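Local coordinates for TatD-related deoxyribonuclease (Thermotoga maritima, PDB 1J6O), which probably hydrolyses DNA as a metal-dependent nuclease of the TatD family, built on a TIM-barrel fold, at residues 13-18 and 211-216; 104-109 and 120-125. All coordinates share one frame; numbering follows the deposited sequence.

Contact 1 of 2, residues 13-18 and 211-216; sequences MVDTHA and LETDCP
T16 N donates to L211 O (3.0 Å) where residues 13-18 and 211-215, running in directions 38° apart, bring the first and last strands of the TIM barrel side by side. T16 OG1 grips the same oxygen, reaching L211 O at 2.6 Å from the opposite face of its carbonyl plane; chi1 of 60° sets this hydroxyl between its backbone N and carbonyl carbon. A water donates to V14 O and accepts from L211 N, and the selenomethionine M13 presses CE on L211 CD1 (3.4 Å).

Toward the strand ends lies the buried D15 carboxylate: T213 N reaches its OD1 at 2.9 Å, and T213 OG1 bonds D15 OD2 at a modelled 2.5 Å, perhaps too short. H17 N comes to OD1 from the other face, closing an Asx turn, while T213 OG1 accepts C215 N in an ST turn. D15 thereby ties T213 to the turn at H17, which probably helps position H17 and D214, both predicted metal ligands. The H17 ring lies alongside the E212 carboxylate, planes 11° apart; their polar ends bond E103 and H164 respectively, and D214 OD1 bonds H19. D214 N meets H17 O at 2.7 Å, nearly in line with its C=O bond.

Contact 2 of 2, residues 104-109 and 120-125; sequences TGLDFF and RVFVEQ
The F122 ring lies against G105, whose CA sits over one face, 3.7 Å from the ring centroid and 16° off the normal, a CH-pi contact. T104 OG1 approaches the same ring at its edge, 3.4 Å from F122 CD1. The L106 side chain runs at about a right angle to that of F122 and meets the ring obliquely, with CG and CD2 each 4.0 Å from F122 CD2. Three consecutive strand residues thus meet one ring, which CG anti to the backbone N (chi1 177°) swings out from the helix.

Beside it, Q125 slides past T104 in the opposite direction. Its NE2 comes within 3.0 Å of T104 OG1, but the angle is too poor for a hydrogen bond. The amide is held instead by main-chain groups: NE2 donates to V121 O, one turn back in the helix, at 3.3 Å and from above that carbonyl plane, while OE1 accepts from V73 N. An alanine here would probably leave V73 N without this acceptor and open a gap alongside T104.

Further out, strand 104-107 and helix 120-125 run nearly antiparallel, their axes 7.4 Å apart at closest approach, as strand and helix of a beta-alpha-beta unit completed by strand 136-141. T104 and L106 pair through their backbones with that next strand. Q118, earlier in the same helix, accepts from D107 N through OE1, and L89 of helix 85-92 touches Q125.

At the backbone angles of G105 a side-chain carbon would collide with T104 O, which by itself requires glycine here. With CH-pi and apolar contacts joining strand to helix, the adhesion is mainly dispersion, while the polar amide of Q125 is satisfied by main-chain groups and meets T104 by van der Waals contact.

In the fold
Along the chain, contact 2 is nested inside the long loop closed by contact 1, and both reach the same eight-stranded parallel barrel sheet. Their centres are 21 Å apart, their nearest atoms about 7 Å, and they do not touch. The centre of contact 1 is about 7 Å from the centre of the chain, and this contact supplies two predicted metal ligands directly; that of contact 2 is about 15 Å out, where a helix is fastened to the outside of the barrel. E103, predicted for the first metal, immediately precedes T104 and so joins the strand of contact 2 to the site of contact 1. H139, predicted for the second metal, pairs through its backbone with T104 and L106, and its side chain comes to about 5 Å from G105, nearest atoms.

Contact 1 of 2, residues 13-18 and 211-216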
# COMPACT_ATOMS: atom_id res chain seq x y z
N MSE A 13 3.19 -0.11 15.01
CA MSE A 13 2.39 -0.30 13.81
C MSE A 13 3.11 0.37 12.65
O MSE A 13 3.85 1.33 12.84
CB MSE A 13 1.02 0.34 13.97
CG MSE A 13 0.29 -0.15 15.21
SE MSE A 13 -1.33 0.86 15.30
CE MSE A 13 -2.04 0.13 13.70
N VAL A 14 2.88 -0.14 11.45
CA VAL A 14 3.50 0.44 10.25
C VAL A 14 2.38 0.74 9.27
O VAL A 14 1.50 -0.11 9.05
CB VAL A 14 4.46 -0.55 9.57
CG1 VAL A 14 4.92 0.04 8.20
CG2 VAL A 14 5.68 -0.81 10.48
N ASP A 15 2.36 1.95 8.71
CA ASP A 15 1.31 2.28 7.73
C ASP A 15 1.98 2.05 6.38
O ASP A 15 2.82 2.85 5.97
CB ASP A 15 0.89 3.75 7.81
CG ASP A 15 -0.28 4.08 6.89
OD1 ASP A 15 -0.62 3.25 5.99
OD2 ASP A 15 -0.85 5.18 7.07
N THR A 16 1.60 0.98 5.68
CA THR A 16 2.23 0.69 4.38
C THR A 16 1.63 1.41 3.17
O THR A 16 2.04 1.14 2.02
CB THR A 16 2.22 -0.83 4.08
OG1 THR A 16 0.86 -1.29 4.05
CG2 THR A 16 2.98 -1.62 5.15
N HIS A 17 0.69 2.32 3.39
CA HIS A 17 0.11 3.03 2.26
C HIS A 17 -0.44 4.36 2.71
O HIS A 17 -1.61 4.46 3.09
CB HIS A 17 -1.02 2.18 1.64
CG HIS A 17 -1.29 2.49 0.19
ND1 HIS A 17 -0.77 1.73 -0.83
CD2 HIS A 17 -2.01 3.47 -0.40
CE1 HIS A 17 -1.17 2.22 -1.99
NE2 HIS A 17 -1.92 3.28 -1.76
N ALA A 18 0.37 5.41 2.64
CA ALA A 18 -0.09 6.73 3.05
C ALA A 18 0.11 7.77 1.91
O ALA A 18 0.90 7.53 1.01
CB ALA A 18 0.70 7.15 4.24
N LEU A 211 -0.68 -3.60 7.54
CA LEU A 211 -1.70 -2.59 7.80
C LEU A 211 -1.51 -1.38 6.90
O LEU A 211 -0.41 -1.15 6.37
CB LEU A 211 -1.58 -2.08 9.23
CG LEU A 211 -1.46 -3.10 10.36
CD1 LEU A 211 -0.97 -2.37 11.61
CD2 LEU A 211 -2.82 -3.77 10.61
N GLU A 212 -2.57 -0.62 6.71
CA GLU A 212 -2.46 0.56 5.89
C GLU A 212 -3.65 1.46 6.21
O GLU A 212 -4.65 1.00 6.79
CB GLU A 212 -2.50 0.21 4.41
CG GLU A 212 -3.90 -0.12 3.88
CD GLU A 212 -3.88 -0.35 2.38
OE1 GLU A 212 -3.38 -1.42 1.99
OE2 GLU A 212 -4.32 0.54 1.61
N THR A 213 -3.51 2.75 5.91
CA THR A 213 -4.59 3.68 6.15
C THR A 213 -5.09 4.22 4.82
O THR A 213 -6.28 4.50 4.68
CB THR A 213 -4.16 4.96 6.92
OG1 THR A 213 -3.13 5.64 6.18
CG2 THR A 213 -3.69 4.63 8.32
N ASP A 214 -4.20 4.34 3.84
CA ASP A 214 -4.54 4.88 2.54
C ASP A 214 -4.97 6.34 2.85
O ASP A 214 -5.76 6.95 2.11
CB ASP A 214 -5.69 4.10 1.87
CG ASP A 214 -5.81 4.41 0.37
OD1 ASP A 214 -4.83 4.94 -0.23
OD2 ASP A 214 -6.88 4.10 -0.21
N CYS A 215 -4.45 6.91 3.94
CA CYS A 215 -4.82 8.30 4.30
C CYS A 215 -4.53 9.24 3.12
O CYS A 215 -3.52 9.09 2.43
CB CYS A 215 -4.08 8.74 5.56
SG CYS A 215 -2.28 8.83 5.46
N PRO A 216 -5.34 10.30 2.93
CA PRO A 216 -6.51 10.67 3.76
C PRO A 216 -7.79 9.88 3.56
O PRO A 216 -8.80 10.18 4.19
CB PRO A 216 -6.71 12.13 3.39
CG PRO A 216 -6.49 12.07 1.85
CD PRO A 216 -5.20 11.22 1.78
O HOH W 1 1.88 -2.93 8.55

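Contact 2 of 2, residues 104-109 and 120-125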
# COMPACT_ATOMS: atom_id res chain seq x y z
N THR A 104 0.36 1.25 -8.58
CA THR A 104 0.21 0.79 -9.97
C THR A 104 -0.79 -0.36 -9.95
O THR A 104 -0.93 -1.05 -8.95
CB THR A 104 1.57 0.35 -10.59
OG1 THR A 104 1.36 -0.03 -11.97
CG2 THR A 104 2.17 -0.80 -9.84
N GLY A 105 -1.51 -0.55 -11.04
CA GLY A 105 -2.46 -1.65 -11.05
C GLY A 105 -3.57 -1.41 -12.06
O GLY A 105 -3.34 -0.78 -13.10
N LEU A 106 -4.76 -1.90 -11.72
CA LEU A 106 -5.93 -1.78 -12.58
C LEU A 106 -7.16 -1.40 -11.79
O LEU A 106 -7.38 -1.90 -10.67
CB LEU A 106 -6.23 -3.14 -13.23
CG LEU A 106 -5.16 -3.87 -14.01
CD1 LEU A 106 -5.70 -5.24 -14.46
CD2 LEU A 106 -4.74 -3.01 -15.20
N ASP A 107 -7.97 -0.52 -12.36
CA ASP A 107 -9.21 -0.09 -11.72
C ASP A 107 -10.27 -0.15 -12.82
O ASP A 107 -10.36 0.76 -13.65
CB ASP A 107 -9.13 1.33 -11.14
CG ASP A 107 -10.46 1.77 -10.52
OD1 ASP A 107 -11.50 1.18 -10.86
OD2 ASP A 107 -10.48 2.69 -9.68
N PHE A 108 -11.04 -1.23 -12.86
CA PHE A 108 -12.08 -1.38 -13.88
C PHE A 108 -13.43 -0.96 -13.32
O PHE A 108 -14.49 -1.24 -13.91
CB PHE A 108 -12.13 -2.82 -14.39
CG PHE A 108 -10.92 -3.21 -15.19
CD1 PHE A 108 -9.96 -2.26 -15.54
CD2 PHE A 108 -10.74 -4.52 -15.62
CE1 PHE A 108 -8.85 -2.61 -16.29
CE2 PHE A 108 -9.61 -4.88 -16.39
CZ PHE A 108 -8.67 -3.93 -16.71
N PHE A 109 -13.40 -0.31 -12.17
CA PHE A 109 -14.63 0.15 -11.57
C PHE A 109 -14.86 1.57 -12.07
O PHE A 109 -15.92 1.85 -12.62
CB PHE A 109 -14.57 0.14 -10.04
CG PHE A 109 -15.79 0.73 -9.39
CD1 PHE A 109 -17.00 0.05 -9.41
CD2 PHE A 109 -15.73 1.99 -8.81
CE1 PHE A 109 -18.16 0.63 -8.87
CE2 PHE A 109 -16.88 2.58 -8.26
CZ PHE A 109 -18.09 1.90 -8.29
N ARG A 120 -1.10 -1.76 -20.15
CA ARG A 120 0.28 -1.54 -20.57
C ARG A 120 1.12 -0.78 -19.55
O ARG A 120 2.29 -1.10 -19.34
CB ARG A 120 0.35 -0.86 -21.95
CG ARG A 120 0.10 0.63 -21.95
CD ARG A 120 0.88 1.33 -23.08
NE ARG A 120 1.67 2.42 -22.50
CZ ARG A 120 2.95 2.67 -22.78
NH1 ARG A 120 3.61 1.90 -23.66
NH2 ARG A 120 3.58 3.64 -22.15
N VAL A 121 0.51 0.23 -18.94
CA VAL A 121 1.19 1.06 -17.93
C VAL A 121 1.53 0.22 -16.68
O VAL A 121 2.58 0.41 -16.06
CB VAL A 121 0.30 2.27 -17.56
CG1 VAL A 121 0.82 3.00 -16.32
CG2 VAL A 121 0.25 3.25 -18.76
N PHE A 122 0.63 -0.70 -16.35
CA PHE A 122 0.80 -1.59 -15.19
C PHE A 122 1.94 -2.55 -15.52
O PHE A 122 2.87 -2.75 -14.74
CB PHE A 122 -0.50 -2.35 -14.95
CG PHE A 122 -0.44 -3.37 -13.82
CD1 PHE A 122 0.32 -3.14 -12.68
CD2 PHE A 122 -1.26 -4.48 -13.85
CE1 PHE A 122 0.26 -4.00 -11.59
CE2 PHE A 122 -1.34 -5.38 -12.75
CZ PHE A 122 -0.58 -5.13 -11.62
N VAL A 123 1.88 -3.14 -16.71
CA VAL A 123 2.93 -4.06 -17.11
C VAL A 123 4.30 -3.39 -17.11
O VAL A 123 5.28 -3.95 -16.65
CB VAL A 123 2.64 -4.65 -18.53
CG1 VAL A 123 3.89 -5.34 -19.08
CG2 VAL A 123 1.50 -5.64 -18.44
N GLU A 124 4.38 -2.17 -17.62
CA GLU A 124 5.64 -1.48 -17.65
C GLU A 124 6.22 -1.19 -16.26
O GLU A 124 7.44 -1.20 -16.09
CB GLU A 124 5.51 -0.21 -18.48
CG GLU A 124 4.95 -0.52 -19.87
CD GLU A 124 5.08 0.60 -20.88
OE1 GLU A 124 4.73 1.74 -20.55
OE2 GLU A 124 5.50 0.33 -22.04
N GLN A 125 5.36 -0.97 -15.27
CA GLN A 125 5.86 -0.70 -13.92
C GLN A 125 6.28 -2.01 -13.23
O GLN A 125 7.24 -2.03 -12.43
CB GLN A 125 4.80 0.04 -13.12
CG GLN A 125 4.70 1.49 -13.59
CD GLN A 125 3.64 2.27 -12.86
OE1 GLN A 125 3.88 2.78 -11.76
NE2 GLN A 125 2.47 2.37 -13.46